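PDB 3CSW: probable branched-chain-amino-acid aminotransferase from Thermotoga maritima MSB8, which probably transfers the amino group of leucine, isoleucine or valine to 2-oxoglutarate, using pyridoxal 5'-phosphate as cofactor. Local coordinates for residues Val42-Arg47 with Ala143-Gly148; Val132-Asp137 with Val165-Leu170; Gln173-Ser178 with Ser197-Gly202; Ser180-Val185 with Asp233-Thr238. All blocks are in the same frame, centred on the assembly; numbering follows the deposited sequence. Where two conformers were deposited one is given.

Contact 1. Residues Val42-Arg47 with Ala143-Gly148; sequences VYETLR and ALKITG. With PLP (pyridoxal-5'-phosphate), chain E.
Strand 42-47 and the irregular segment 143-148 run nearly at right angles, their touching parts 91° apart, and meet in a single beta bridge between Val42 and Ile146. In this class-IV (fold type IV) aminotransferase the crossing carries the lysine expected, by similarity, to hold the cofactor as a Schiff base. Tyr43 N donates to Lys145 O at 3.0 Å from above the carbonyl plane, and Val42 CA adds a CA-H...O contact to the same oxygen. The Tyr43 ring stands with CG in the crowded position between backbone N and carbonyl carbon (chi1 79°). Lys145 crosses it at about a right angle, laying CE over one face, 4.2 Å from the ring centroid, as a CH-pi contact. At the ring's tip a water joins Tyr43 OH to Ile146 O. On the other side of the strand Glu44, gripped by His59 and Arg62, bends back so that OE2 lies 3.3 Å from Lys145 CD; its OE1 stays 4.7 Å from Lys145 NZ, where it may still favour the charged amine. Bends at chi3 and chi4 carry the amine to PLP. A second water, accepting from NZ, donates to Thr45 OG1, and Lys145 NZ stops 3.0 Å from PLP C4A, unattached.

Contact 2. Residues Val132-Asp137 with Val165-Leu170; sequences VRRIPD and VILLGL
Arg133 and Arg134 send their side chains to different parts of segment 165-170. Arg133 bends at chi2 (-63°), passes its CD 3.9 Å from Leu168 CB, and brings NH1 to Gly169 O at 2.9 Å, the acceptor near the guanidinium plane and the donor in the carbonyl plane. Arg134, with CG anti to its backbone N (chi1 -166°), crosses Leu167 obliquely, Arg134 CD to Leu167 CD2 4.0 Å. Its guanidinium goes on to Asp151 and Glu176, which probably balance its buried charge and that of nearby Arg149; through Glu176, whose OE1 accepts from PLP N1, Arg134 is a second-shell residue of the cofactor site. Segment 132-137 runs beside strand 164-168, in a mixed sheet, and the turn after it, tied by Arg134 N donating to Leu168 O (2.9 Å). Waters link Val132 O to Leu168 N and Arg134 O to Leu170 N. Leu170 sets CD2 against Arg133 CB and CD1 4.0 Å from Pro136 CG. Trp225 of the third subunit makes a cation-pi contact with Arg133; Pro136 packs on Pro136 of the second.

Contact 3. Residues Gln173-Ser178 with Ser197-Gly202; sequences QVCEGS and SGILDG. With PLP (pyridoxal-5'-phosphate), chain E.
Glu176 OE1 accepts the pyridine N-H of PLP at 2.8 Å, the carboxylate-to-pyridine-nitrogen contact of PLP-dependent aminotransferases, which probably keeps N1 protonated. Leu200 lays CD2 over one face of the pyridine ring, 3.5 Å from PLP C3. One shell out, the backbone N of Leu200 forks between both carboxylate oxygens, 3.3 Å to Glu176 OE1 and 3.2 Å to Glu176 OE2, using the syn lone pair of each. Arg134 forms a salt bridge with OE2, which should restrict the carboxylate's rotation. Glu176 reaches this position extended beyond CG (chi2 -157°), from a classic beta bulge in which Cys175 and Glu176 both face Leu167. The touching parts, 173-176 and 197-200, run almost parallel, 10° apart, and Ile199 packs CG2 3.7 Å from Cys175 CB. Gly202, at the N-cap of helix 203-214, passes its CA close to PLP O4P. Farthest from the cofactor, water donates to Val174 O and accepts from Ser197 OG, whose hydroxyl also bonds Ser194, and Gln173 NE2, bonding in its own amide plane, donates to Ser197 O at 3.2 Å.

Contact 4. Residues Ser180-Val185 with Asp233-Thr238; sequences SNVFLV and DEMFLT. With PLP (pyridoxal-5'-phosphate), chain E.
Strands 181-185 and 234-238 are antiparallel neighbours, axes 4.5 Å apart at closest and 161° between directions, with hydrogen-bonded pairs at Asn181-Thr238, Phe183-Phe236 and Val185-Glu234. At the end away from PLP, Asp233 and Glu234 both face Val185, a classic beta bulge. Phe183 and Phe236 pack together on one face of this mixed sheet, with Asn181, Thr238, Val185 and Glu234. Phe236, CG in the crowded position (chi1 69°), turns one ring face to Phe183 CB, 3.6 Å from the centroid. The rings are near-parallel (7°) but so offset that CB, more than the Phe183 ring, lies over that face. Thr238 CG2 sits 3.5 Å from Phe183 CE1. Glu234, alongside Val185, bonds through OE1 to Thr264 OG1 and OE2 to Val263 N, at the start of helix 262-276. On the other face Val182 CG2 meets Leu237 CD2, and Val182 CG1 selenomethionine Met235 CE at 3.9 Å. Near PLP polar groups take over: one water lies between Asn181 OD1, Thr238 OG1 and PLP O2P, so the strand ends can reach the phosphate through it, beside direct bonds to PLP from residues such as Thr204.

Overall arrangement
All four contacts are largely buried, but they differ in what surrounds them. Contact 4 lies within a sheet and is mostly apolar, its polar end facing the cofactor; contacts 1 and 3 bring loops to strands and supply several of the groups at PLP, with Asn181 of contact 4, and meet where Leu200 CD2 packs on Lys145 NZ. Strand 42-49 of contact 1 belongs to a separate antiparallel sheet. Contact 2, about 8 Å from contact 3 between centres, shares its sheet and stands behind it through the Arg134-Glu176 salt bridge. Contacts 1 and 2 reach the second subunit, contact 2 also the third; no other chain touches contacts 3 and 4. Ile166 of segment 165-170, turned away from segment 132-137, packs on Val182, Met235 and Leu237, joining the two mixed sheets.

Contact 1. Residues Val42-Arg47 with Ala143-Gly148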
loop_
_atom_site.group_PDB
_atom_site.type_symbol
_atom_site.label_atom_id
_atom_site.label_comp_id
_atom_site.label_asym_id
_atom_site.label_seq_id
_atom_site.Cartn_x
_atom_site.Cartn_y
_atom_site.Cartn_z
ATOM N N VAL A 42 12.045 25.381 -2.528
ATOM C CA VAL A 42 12.308 24.839 -1.200
ATOM C C VAL A 42 12.099 25.987 -0.222
ATOM O O VAL A 42 12.448 27.125 -0.548
ATOM C CB VAL A 42 13.759 24.294 -1.114
ATOM C CG1 VAL A 42 14.224 24.174 0.327
ATOM C CG2 VAL A 42 13.865 22.950 -1.858
ATOM N N TYR A 43 11.530 25.728 0.955
ATOM C CA TYR A 43 11.246 26.839 1.861
ATOM C C TYR A 43 11.267 26.531 3.354
ATOM O O TYR A 43 11.187 25.380 3.774
ATOM C CB TYR A 43 9.887 27.456 1.498
ATOM C CG TYR A 43 8.689 26.686 2.003
ATOM C CD1 TYR A 43 8.187 25.605 1.288
ATOM C CD2 TYR A 43 8.036 27.056 3.184
ATOM C CE1 TYR A 43 7.090 24.891 1.736
ATOM C CE2 TYR A 43 6.930 26.352 3.643
ATOM C CZ TYR A 43 6.468 25.267 2.904
ATOM O OH TYR A 43 5.390 24.544 3.314
ATOM N N GLU A 44 11.357 27.607 4.133
ATOM C CA GLU A 44 11.269 27.575 5.594
ATOM C C GLU A 44 10.455 28.770 6.091
ATOM O O GLU A 44 10.375 29.792 5.406
ATOM C CB GLU A 44 12.674 27.619 6.214
ATOM C CG GLU A 44 13.432 26.294 6.213
ATOM C CD GLU A 44 12.718 25.196 7.014
ATOM O OE1 GLU A 44 12.100 25.511 8.038
ATOM O OE2 GLU A 44 12.787 24.016 6.615
ATOM N N THR A 45 9.839 28.625 7.268
ATOM C CA THR A 45 9.103 29.712 7.918
ATOM C C THR A 45 9.678 29.914 9.317
ATOM O O THR A 45 9.982 28.951 10.003
ATOM C CB THR A 45 7.575 29.445 8.008
ATOM O OG1 THR A 45 7.307 28.315 8.853
ATOM C CG2 THR A 45 6.976 29.214 6.611
ATOM N N LEU A 46 9.863 31.171 9.718
ATOM C CA LEU A 46 10.383 31.496 11.037
ATOM C C LEU A 46 9.491 32.543 11.662
ATOM O O LEU A 46 8.701 33.184 10.971
ATOM C CB LEU A 46 11.824 32.047 10.977
ATOM C CG LEU A 46 12.957 31.211 10.349
ATOM C CD1 LEU A 46 12.991 31.405 8.831
ATOM C CD2 LEU A 46 14.293 31.573 10.975
ATOM N N ARG A 47 9.585 32.682 12.981
ATOM C CA ARG A 47 8.994 33.818 13.689
ATOM C C ARG A 47 10.047 34.408 14.608
ATOM O O ARG A 47 11.087 33.809 14.822
ATOM C CB ARG A 47 7.764 33.415 14.493
ATOM C CG ARG A 47 8.041 32.535 15.703
ATOM C CD ARG A 47 6.900 32.621 16.700
ATOM N NE ARG A 47 6.982 33.881 17.410
ATOM C CZ ARG A 47 6.065 34.330 18.256
ATOM N NH1 ARG A 47 4.952 33.640 18.497
ATOM N NH2 ARG A 47 6.274 35.486 18.868
ATOM N N ALA A 143 10.166 14.857 4.491
ATOM C CA ALA A 143 10.901 16.030 4.970
ATOM C C ALA A 143 11.254 17.042 3.874
ATOM O O ALA A 143 11.854 18.065 4.179
ATOM C CB ALA A 143 12.187 15.597 5.728
ATOM N N LEU A 144 10.919 16.778 2.612
ATOM C CA LEU A 144 11.117 17.798 1.555
ATOM C C LEU A 144 10.043 18.912 1.667
ATOM O O LEU A 144 8.883 18.705 1.300
ATOM C CB LEU A 144 11.119 17.163 0.148
ATOM C CG LEU A 144 11.141 18.103 -1.075
ATOM C CD1 LEU A 144 12.365 19.053 -1.058
ATOM C CD2 LEU A 144 11.075 17.314 -2.371
ATOM N N LYS A 145 10.436 20.083 2.168
ATOM C CA LYS A 145 9.533 21.234 2.265
ATOM C C LYS A 145 9.657 22.021 0.983
ATOM O O LYS A 145 10.577 22.849 0.847
ATOM C CB LYS A 145 9.896 22.159 3.411
ATOM C CG LYS A 145 9.378 21.788 4.747
ATOM C CD LYS A 145 9.822 22.816 5.801
ATOM C CE LYS A 145 8.867 23.965 5.927
ATOM N NZ LYS A 145 7.873 23.701 7.015
ATOM N N ILE A 146 8.745 21.731 0.051
ATOM C CA ILE A 146 8.709 22.323 -1.275
ATOM C C ILE A 146 7.282 22.898 -1.499
ATOM O O ILE A 146 6.293 22.331 -1.025
ATOM C CB ILE A 146 9.224 21.340 -2.358
ATOM C CG1 ILE A 146 9.501 22.099 -3.668
ATOM C CG2 ILE A 146 8.251 20.142 -2.568
ATOM C CD1 ILE A 146 10.430 21.404 -4.613
ATOM N N THR A 147 7.200 24.068 -2.128
ATOM C CA THR A 147 5.948 24.840 -2.208
ATOM C C THR A 147 4.818 24.158 -3.006
ATOM O O THR A 147 3.629 24.409 -2.764
ATOM C CB THR A 147 6.189 26.248 -2.820
ATOM O OG1 THR A 147 6.894 26.107 -4.067
ATOM C CG2 THR A 147 6.969 27.166 -1.837
ATOM N N GLY A 148 5.193 23.301 -3.949
ATOM C CA GLY A 148 4.219 22.639 -4.802
ATOM C C GLY A 148 3.830 21.221 -4.471
ATOM O O GLY A 148 3.052 20.646 -5.214
HETATM N N1 PLP E . 3.959 19.787 9.184
HETATM C C2 PLP E . 3.931 20.419 7.945
HETATM C C2A PLP E . 3.353 19.661 6.790
HETATM C C3 PLP E . 4.432 21.732 7.812
HETATM O O3 PLP E . 4.337 22.408 6.618
HETATM C C4 PLP E . 4.964 22.394 8.945
HETATM C C4A PLP E . 5.445 23.816 8.846
HETATM O O4A PLP E . 4.632 24.756 8.920
HETATM C C5 PLP E . 4.975 21.737 10.187
HETATM C C6 PLP E . 4.480 20.434 10.286
HETATM C C5A PLP E . 5.316 22.468 11.465
HETATM O O4P PLP E . 6.725 22.530 11.637
HETATM P P PLP E . 7.453 23.699 12.511
HETATM O O1P PLP E . 8.972 23.670 12.251
HETATM O O2P PLP E . 7.191 23.463 13.971
HETATM O O3P PLP E . 6.826 25.007 12.045
HETATM O O HOH W 1 4.579 22.405 1.225
HETATM O O HOH W 2 6.845 26.281 7.338
#

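Contact 2. Residues Val132-Asp137 with Val165-Leu170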
loop_
_atom_site.group_PDB
_atom_site.type_symbol
_atom_site.label_atom_id
_atom_site.label_comp_id
_atom_site.label_asym_id
_atom_site.label_seq_id
_atom_site.Cartn_x
_atom_site.Cartn_y
_atom_site.Cartn_z
ATOM N N VAL A 132 -6.989 13.995 1.961
ATOM C CA VAL A 132 -5.721 13.805 1.329
ATOM C C VAL A 132 -4.812 13.021 2.289
ATOM O O VAL A 132 -4.633 13.426 3.448
ATOM C CB VAL A 132 -5.097 15.175 1.000
ATOM C CG1 VAL A 132 -3.759 14.994 0.333
ATOM C CG2 VAL A 132 -6.050 15.995 0.114
ATOM N N ARG A 133 -4.268 11.892 1.810
ATOM C CA ARG A 133 -3.291 11.121 2.561
ATOM C C ARG A 133 -1.907 11.661 2.284
ATOM O O ARG A 133 -1.613 12.104 1.188
ATOM C CB ARG A 133 -3.326 9.627 2.238
ATOM C CG ARG A 133 -4.620 8.917 2.527
ATOM C CD ARG A 133 -4.957 8.942 4.001
ATOM N NE ARG A 133 -6.248 8.293 4.209
ATOM C CZ ARG A 133 -6.447 7.029 4.578
ATOM N NH1 ARG A 133 -5.439 6.195 4.852
ATOM N NH2 ARG A 133 -7.700 6.582 4.675
ATOM N N ARG A 134 -1.065 11.633 3.307
ATOM C CA ARG A 134 0.331 12.051 3.200
ATOM C C ARG A 134 1.063 11.175 2.178
ATOM O O ARG A 134 0.898 9.959 2.182
ATOM C CB ARG A 134 0.995 11.942 4.565
ATOM C CG ARG A 134 2.338 12.641 4.702
ATOM C CD ARG A 134 2.120 14.123 4.894
ATOM N NE ARG A 134 3.288 14.792 5.445
ATOM C CZ ARG A 134 4.102 15.624 4.800
ATOM N NH1 ARG A 134 3.938 15.923 3.527
ATOM N NH2 ARG A 134 5.109 16.183 5.459
ATOM N N ILE A 135 1.870 11.802 1.304
ATOM C CA ILE A 135 2.587 11.074 0.258
ATOM C C ILE A 135 3.615 10.181 0.943
ATOM O O ILE A 135 4.341 10.652 1.847
ATOM C CB ILE A 135 3.316 12.012 -0.767
ATOM C CG1 ILE A 135 2.312 12.887 -1.523
ATOM C CG2 ILE A 135 4.184 11.171 -1.732
ATOM C CD1 ILE A 135 2.981 13.980 -2.447
ATOM N N PRO A 136 3.672 8.896 0.542
ATOM C CA PRO A 136 4.598 7.975 1.200
ATOM C C PRO A 136 6.029 8.177 0.705
ATOM O O PRO A 136 6.234 8.716 -0.379
ATOM C CB PRO A 136 4.052 6.589 0.802
ATOM C CG PRO A 136 3.458 6.799 -0.534
ATOM C CD PRO A 136 2.879 8.211 -0.497
ATOM N N ASP A 137 6.987 7.720 1.503
ATOM C CA ASP A 137 8.416 7.822 1.211
ATOM C C ASP A 137 8.845 7.279 -0.164
ATOM O O ASP A 137 9.738 7.839 -0.787
ATOM C CB ASP A 137 9.235 7.128 2.345
ATOM C CG ASP A 137 10.714 7.533 2.335
ATOM O OD1 ASP A 137 11.028 8.751 2.361
ATOM O OD2 ASP A 137 11.577 6.623 2.301
ATOM N N VAL A 165 -6.324 20.776 8.867
ATOM C CA VAL A 165 -6.798 19.421 8.571
ATOM C C VAL A 165 -5.680 18.411 8.923
ATOM O O VAL A 165 -4.502 18.718 8.805
ATOM C CB VAL A 165 -7.260 19.255 7.098
ATOM C CG1 VAL A 165 -8.536 20.079 6.836
ATOM C CG2 VAL A 165 -6.135 19.606 6.093
ATOM N N ILE A 166 -6.072 17.224 9.394
ATOM C CA ILE A 166 -5.144 16.170 9.782
ATOM C C ILE A 166 -4.957 15.149 8.637
ATOM O O ILE A 166 -5.903 14.468 8.231
ATOM C CB ILE A 166 -5.641 15.466 11.071
ATOM C CG1 ILE A 166 -5.995 16.503 12.167
ATOM C CG2 ILE A 166 -4.655 14.439 11.558
ATOM C CD1 ILE A 166 -4.957 17.576 12.482
ATOM N N LEU A 167 -3.738 15.092 8.104
ATOM C CA LEU A 167 -3.355 14.105 7.098
ATOM C C LEU A 167 -2.947 12.804 7.781
ATOM O O LEU A 167 -2.087 12.798 8.674
ATOM C CB LEU A 167 -2.209 14.594 6.196
ATOM C CG LEU A 167 -2.439 15.709 5.171
ATOM C CD1 LEU A 167 -2.385 17.065 5.853
ATOM C CD2 LEU A 167 -1.466 15.624 3.973
ATOM N N LEU A 168 -3.633 11.728 7.394
ATOM C CA LEU A 168 -3.280 10.387 7.766
ATOM C C LEU A 168 -2.367 9.847 6.676
ATOM O O LEU A 168 -2.408 10.311 5.528
ATOM C CB LEU A 168 -4.524 9.486 7.851
ATOM C CG LEU A 168 -5.717 9.997 8.662
ATOM C CD1 LEU A 168 -6.803 8.965 8.668
ATOM C CD2 LEU A 168 -5.297 10.396 10.045
ATOM N N GLY A 169 -1.549 8.871 7.034
ATOM C CA GLY A 169 -0.726 8.175 6.056
ATOM C C GLY A 169 -1.562 7.135 5.358
ATOM O O GLY A 169 -2.719 6.921 5.724
ATOM N N LEU A 170 -0.976 6.440 4.385
ATOM C CA LEU A 170 -1.733 5.481 3.592
ATOM C C LEU A 170 -2.374 4.382 4.408
ATOM O O LEU A 170 -3.343 3.824 3.959
ATOM C CB LEU A 170 -0.878 4.816 2.507
ATOM C CG LEU A 170 -0.473 5.605 1.260
ATOM C CD1 LEU A 170 0.235 4.633 0.276
ATOM C CD2 LEU A 170 -1.668 6.335 0.624
HETATM O O HOH W 3 -5.798 12.094 5.400
HETATM O O HOH W 4 1.616 7.745 3.555
#

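Contact 3. Residues Gln173-Ser178 with Ser197-Gly202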
loop_
_atom_site.group_PDB
_atom_site.type_symbol
_atom_site.label_atom_id
_atom_site.label_comp_id
_atom_site.label_asym_id
_atom_site.label_seq_id
_atom_site.Cartn_x
_atom_site.Cartn_y
_atom_site.Cartn_z
ATOM N N GLN A 173 -2.472 5.686 9.835
ATOM C CA GLN A 173 -1.690 6.265 10.921
ATOM C C GLN A 173 -1.822 7.776 10.852
ATOM O O GLN A 173 -1.949 8.337 9.778
ATOM C CB GLN A 173 -0.204 5.838 10.875
ATOM C CG GLN A 173 0.710 6.506 9.826
ATOM C CD GLN A 173 0.660 5.863 8.440
ATOM O OE1 GLN A 173 -0.321 5.234 8.064
ATOM N NE2 GLN A 173 1.723 6.043 7.679
ATOM N N VAL A 174 -1.814 8.424 12.012
ATOM C CA VAL A 174 -1.762 9.874 12.075
ATOM C C VAL A 174 -0.371 10.342 11.620
ATOM O O VAL A 174 0.673 9.867 12.117
ATOM C CB VAL A 174 -2.054 10.386 13.513
ATOM C CG1 VAL A 174 -1.998 11.894 13.560
ATOM C CG2 VAL A 174 -3.418 9.866 14.007
ATOM N N CYS A 175 -0.344 11.251 10.659
ATOM C CA CYS A 175 0.922 11.878 10.273
ATOM C C CYS A 175 0.998 13.240 10.937
ATOM O O CYS A 175 1.688 13.415 11.953
ATOM C CB CYS A 175 1.075 11.947 8.739
ATOM S SG CYS A 175 1.457 10.311 8.044
ATOM N N GLU A 176 0.288 14.211 10.370
ATOM C CA GLU A 176 0.367 15.556 10.848
ATOM C C GLU A 176 -0.703 16.431 10.221
ATOM O O GLU A 176 -1.389 16.010 9.320
ATOM C CB GLU A 176 1.756 16.118 10.506
ATOM C CG GLU A 176 2.083 16.158 9.013
ATOM C CD GLU A 176 3.575 16.166 8.727
ATOM O OE1 GLU A 176 4.291 17.038 9.245
ATOM O OE2 GLU A 176 4.039 15.297 7.967
ATOM N N GLY A 177 -0.811 17.674 10.690
ATOM C CA GLY A 177 -1.647 18.660 10.030
ATOM C C GLY A 177 -0.970 19.179 8.766
ATOM O O GLY A 177 0.216 18.946 8.571
ATOM N N SER A 178 -1.725 19.913 7.929
ATOM C CA SER A 178 -1.190 20.534 6.695
ATOM C C SER A 178 -0.077 21.578 6.945
ATOM O O SER A 178 0.733 21.860 6.055
ATOM C CB SER A 178 -2.318 21.121 5.820
ATOM O OG SER A 178 -2.840 22.351 6.313
ATOM N N SER A 197 6.667 7.490 10.913
ATOM C CA SER A 197 5.288 7.477 10.464
ATOM C C SER A 197 5.186 8.172 9.107
ATOM O O SER A 197 4.260 7.915 8.339
ATOM C CB SER A 197 4.386 8.183 11.468
ATOM O OG SER A 197 4.358 7.510 12.708
ATOM N N GLY A 198 6.158 9.034 8.819
ATOM C CA GLY A 198 6.287 9.667 7.518
ATOM C C GLY A 198 5.916 11.120 7.597
ATOM O O GLY A 198 5.055 11.598 6.853
ATOM N N ILE A 199 6.584 11.831 8.488
ATOM C CA ILE A 199 6.218 13.198 8.804
ATOM C C ILE A 199 7.403 14.150 8.724
ATOM O O ILE A 199 8.543 13.723 8.640
ATOM C CB ILE A 199 5.560 13.277 10.238
ATOM C CG1 ILE A 199 6.581 12.946 11.331
ATOM C CG2 ILE A 199 4.357 12.337 10.305
ATOM C CD1 ILE A 199 6.179 13.281 12.738
ATOM N N LEU A 200 7.093 15.447 8.756
ATOM C CA LEU A 200 8.075 16.514 8.888
ATOM C C LEU A 200 8.481 16.671 10.366
ATOM O O LEU A 200 7.629 16.663 11.247
ATOM C CB LEU A 200 7.451 17.796 8.396
ATOM C CG LEU A 200 8.378 18.937 8.074
ATOM C CD1 LEU A 200 9.266 18.580 6.913
ATOM C CD2 LEU A 200 7.536 20.135 7.746
ATOM N N ASP A 201 9.785 16.771 10.621
ATOM C CA ASP A 201 10.334 16.943 11.979
ATOM C C ASP A 201 10.258 18.421 12.367
ATOM O O ASP A 201 11.238 19.159 12.290
ATOM C CB ASP A 201 11.789 16.419 12.088
ATOM C CG ASP A 201 12.706 16.954 10.974
ATOM O OD1 ASP A 201 12.211 17.270 9.858
ATOM O OD2 ASP A 201 13.928 17.051 11.211
ATOM N N GLY A 202 9.064 18.851 12.738
ATOM C CA GLY A 202 8.850 20.227 13.109
ATOM C C GLY A 202 9.721 20.669 14.274
ATOM O O GLY A 202 9.961 19.900 15.224
HETATM N N1 PLP E . 3.959 19.787 9.184
HETATM C C2 PLP E . 3.931 20.419 7.945
HETATM C C2A PLP E . 3.353 19.661 6.790
HETATM C C3 PLP E . 4.432 21.732 7.812
HETATM O O3 PLP E . 4.337 22.408 6.618
HETATM C C4 PLP E . 4.964 22.394 8.945
HETATM C C4A PLP E . 5.445 23.816 8.846
HETATM O O4A PLP E . 4.632 24.756 8.920
HETATM C C5 PLP E . 4.975 21.737 10.187
HETATM C C6 PLP E . 4.480 20.434 10.286
HETATM C C5A PLP E . 5.316 22.468 11.465
HETATM O O4P PLP E . 6.725 22.530 11.637
HETATM P P PLP E . 7.453 23.699 12.511
HETATM O O1P PLP E . 8.972 23.670 12.251
HETATM O O2P PLP E . 7.191 23.463 13.971
HETATM O O3P PLP E . 6.826 25.007 12.045
HETATM O O HOH W 5 1.677 7.744 13.364
#

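Contact 4. Residues Ser180-Val185 with Asp233-Thr238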
loop_
_atom_site.group_PDB
_atom_site.type_symbol
_atom_site.label_atom_id
_atom_site.label_comp_id
_atom_site.label_asym_id
_atom_site.label_seq_id
_atom_site.Cartn_x
_atom_site.Cartn_y
_atom_site.Cartn_z
ATOM N N SER A 180 1.150 21.881 10.637
ATOM C CA SER A 180 1.453 21.671 12.048
ATOM C C SER A 180 1.722 20.209 12.343
ATOM O O SER A 180 1.382 19.377 11.556
ATOM C CB SER A 180 0.255 22.115 12.905
ATOM O OG SER A 180 -0.956 21.416 12.559
ATOM N N ASN A 181 2.344 19.913 13.488
ATOM C CA ASN A 181 2.416 18.556 14.011
ATOM C C ASN A 181 1.314 18.311 15.061
ATOM O O ASN A 181 0.745 19.256 15.627
ATOM C CB ASN A 181 3.791 18.241 14.585
ATOM C CG ASN A 181 4.882 18.170 13.521
ATOM O OD1 ASN A 181 5.725 19.072 13.426
ATOM N ND2 ASN A 181 4.882 17.098 12.727
ATOM N N VAL A 182 1.004 17.033 15.282
ATOM C CA VAL A 182 -0.078 16.575 16.170
ATOM C C VAL A 182 0.450 15.845 17.403
ATOM O O VAL A 182 1.325 14.992 17.320
ATOM C CB VAL A 182 -1.036 15.620 15.386
ATOM C CG1 VAL A 182 -2.136 14.953 16.311
ATOM C CG2 VAL A 182 -1.662 16.394 14.216
ATOM N N PHE A 183 -0.115 16.207 18.547
ATOM C CA PHE A 183 0.118 15.530 19.789
ATOM C C PHE A 183 -1.233 15.146 20.407
ATOM O O PHE A 183 -2.246 15.832 20.200
ATOM C CB PHE A 183 0.845 16.460 20.781
ATOM C CG PHE A 183 2.289 16.728 20.452
ATOM C CD1 PHE A 183 2.635 17.618 19.451
ATOM C CD2 PHE A 183 3.307 16.119 21.182
ATOM C CE1 PHE A 183 3.964 17.895 19.166
ATOM C CE2 PHE A 183 4.633 16.379 20.901
ATOM C CZ PHE A 183 4.965 17.281 19.892
ATOM N N LEU A 184 -1.237 14.038 21.149
ATOM C CA LEU A 184 -2.397 13.645 21.941
ATOM C C LEU A 184 -1.952 13.296 23.353
ATOM O O LEU A 184 -0.776 13.018 23.611
ATOM C CB LEU A 184 -3.204 12.502 21.298
ATOM C CG LEU A 184 -2.580 11.120 21.128
ATOM C CD1 LEU A 184 -3.665 10.093 21.048
ATOM C CD2 LEU A 184 -1.686 11.054 19.887
ATOM N N VAL A 185 -2.884 13.370 24.286
ATOM C CA VAL A 185 -2.585 13.015 25.679
ATOM C C VAL A 185 -3.566 11.934 26.059
ATOM O O VAL A 185 -4.758 12.071 25.790
ATOM C CB VAL A 185 -2.718 14.195 26.670
ATOM C CG1 VAL A 185 -2.494 13.711 28.109
ATOM C CG2 VAL A 185 -1.744 15.345 26.321
ATOM N N ASP A 233 -7.667 11.847 25.740
ATOM C CA ASP A 233 -8.098 12.827 26.746
ATOM C C ASP A 233 -7.871 14.278 26.282
ATOM O O ASP A 233 -8.677 15.161 26.595
ATOM C CB ASP A 233 -7.373 12.612 28.088
ATOM C CG ASP A 233 -7.597 11.233 28.658
ATOM O OD1 ASP A 233 -8.661 10.668 28.397
ATOM O OD2 ASP A 233 -6.702 10.703 29.352
ATOM N N GLU A 234 -6.769 14.518 25.566
ATOM C CA GLU A 234 -6.430 15.832 25.049
ATOM C C GLU A 234 -5.803 15.687 23.678
ATOM O O GLU A 234 -5.244 14.661 23.365
ATOM C CB GLU A 234 -5.409 16.581 25.953
ATOM C CG GLU A 234 -5.643 16.477 27.446
ATOM C CD GLU A 234 -4.632 17.250 28.293
ATOM O OE1 GLU A 234 -4.180 18.324 27.866
ATOM O OE2 GLU A 234 -4.329 16.795 29.419
HETATM N N MSE A 235 -5.875 16.757 22.890
HETATM C CA MSE A 235 -5.189 16.861 21.613
HETATM C C MSE A 235 -4.738 18.307 21.389
HETATM O O MSE A 235 -5.391 19.247 21.846
HETATM C CB MSE A 235 -6.122 16.381 20.500
HETATM C CG MSE A 235 -5.580 16.497 19.073
HETATM SE SE MSE A 235 -6.836 15.835 17.755
HETATM C CE MSE A 235 -5.807 16.120 16.254
ATOM N N PHE A 236 -3.586 18.485 20.743
ATOM C CA PHE A 236 -3.089 19.819 20.374
ATOM C C PHE A 236 -2.162 19.758 19.156
ATOM O O PHE A 236 -1.676 18.676 18.776
ATOM C CB PHE A 236 -2.441 20.563 21.566
ATOM C CG PHE A 236 -1.108 19.985 22.068
ATOM C CD1 PHE A 236 0.096 20.338 21.461
ATOM C CD2 PHE A 236 -1.066 19.159 23.190
ATOM C CE1 PHE A 236 1.310 19.839 21.931
ATOM C CE2 PHE A 236 0.142 18.661 23.673
ATOM C CZ PHE A 236 1.337 19.002 23.033
ATOM N N LEU A 237 -1.960 20.932 18.550
ATOM C CA LEU A 237 -1.103 21.112 17.396
ATOM C C LEU A 237 0.101 21.957 17.761
ATOM O O LEU A 237 0.054 22.751 18.706
ATOM C CB LEU A 237 -1.853 21.819 16.264
ATOM C CG LEU A 237 -3.227 21.300 15.861
ATOM C CD1 LEU A 237 -3.874 22.238 14.828
ATOM C CD2 LEU A 237 -3.134 19.843 15.363
ATOM N N THR A 238 1.179 21.807 17.000
ATOM C CA THR A 238 2.360 22.645 17.169
ATOM C C THR A 238 2.818 23.190 15.810
ATOM O O THR A 238 2.929 22.449 14.849
ATOM C CB THR A 238 3.533 21.852 17.853
ATOM O OG1 THR A 238 3.970 20.783 17.004
ATOM C CG2 THR A 238 3.106 21.273 19.197
HETATM N N1 PLP E . 3.959 19.787 9.184
HETATM C C2 PLP E . 3.931 20.419 7.945
HETATM C C2A PLP E . 3.353 19.661 6.790
HETATM C C3 PLP E . 4.432 21.732 7.812
HETATM O O3 PLP E . 4.337 22.408 6.618
HETATM C C4 PLP E . 4.964 22.394 8.945
HETATM C C4A PLP E . 5.445 23.816 8.846
HETATM O O4A PLP E . 4.632 24.756 8.920
HETATM C C5 PLP E . 4.975 21.737 10.187
HETATM C C6 PLP E . 4.480 20.434 10.286
HETATM C C5A PLP E . 5.316 22.468 11.465
HETATM O O4P PLP E . 6.725 22.530 11.637
HETATM P P PLP E . 7.453 23.699 12.511
HETATM O O1P PLP E . 8.972 23.670 12.251
HETATM O O2P PLP E . 7.191 23.463 13.971
HETATM O O3P PLP E . 6.826 25.007 12.045
HETATM O O HOH W 6 5.874 21.327 14.969
#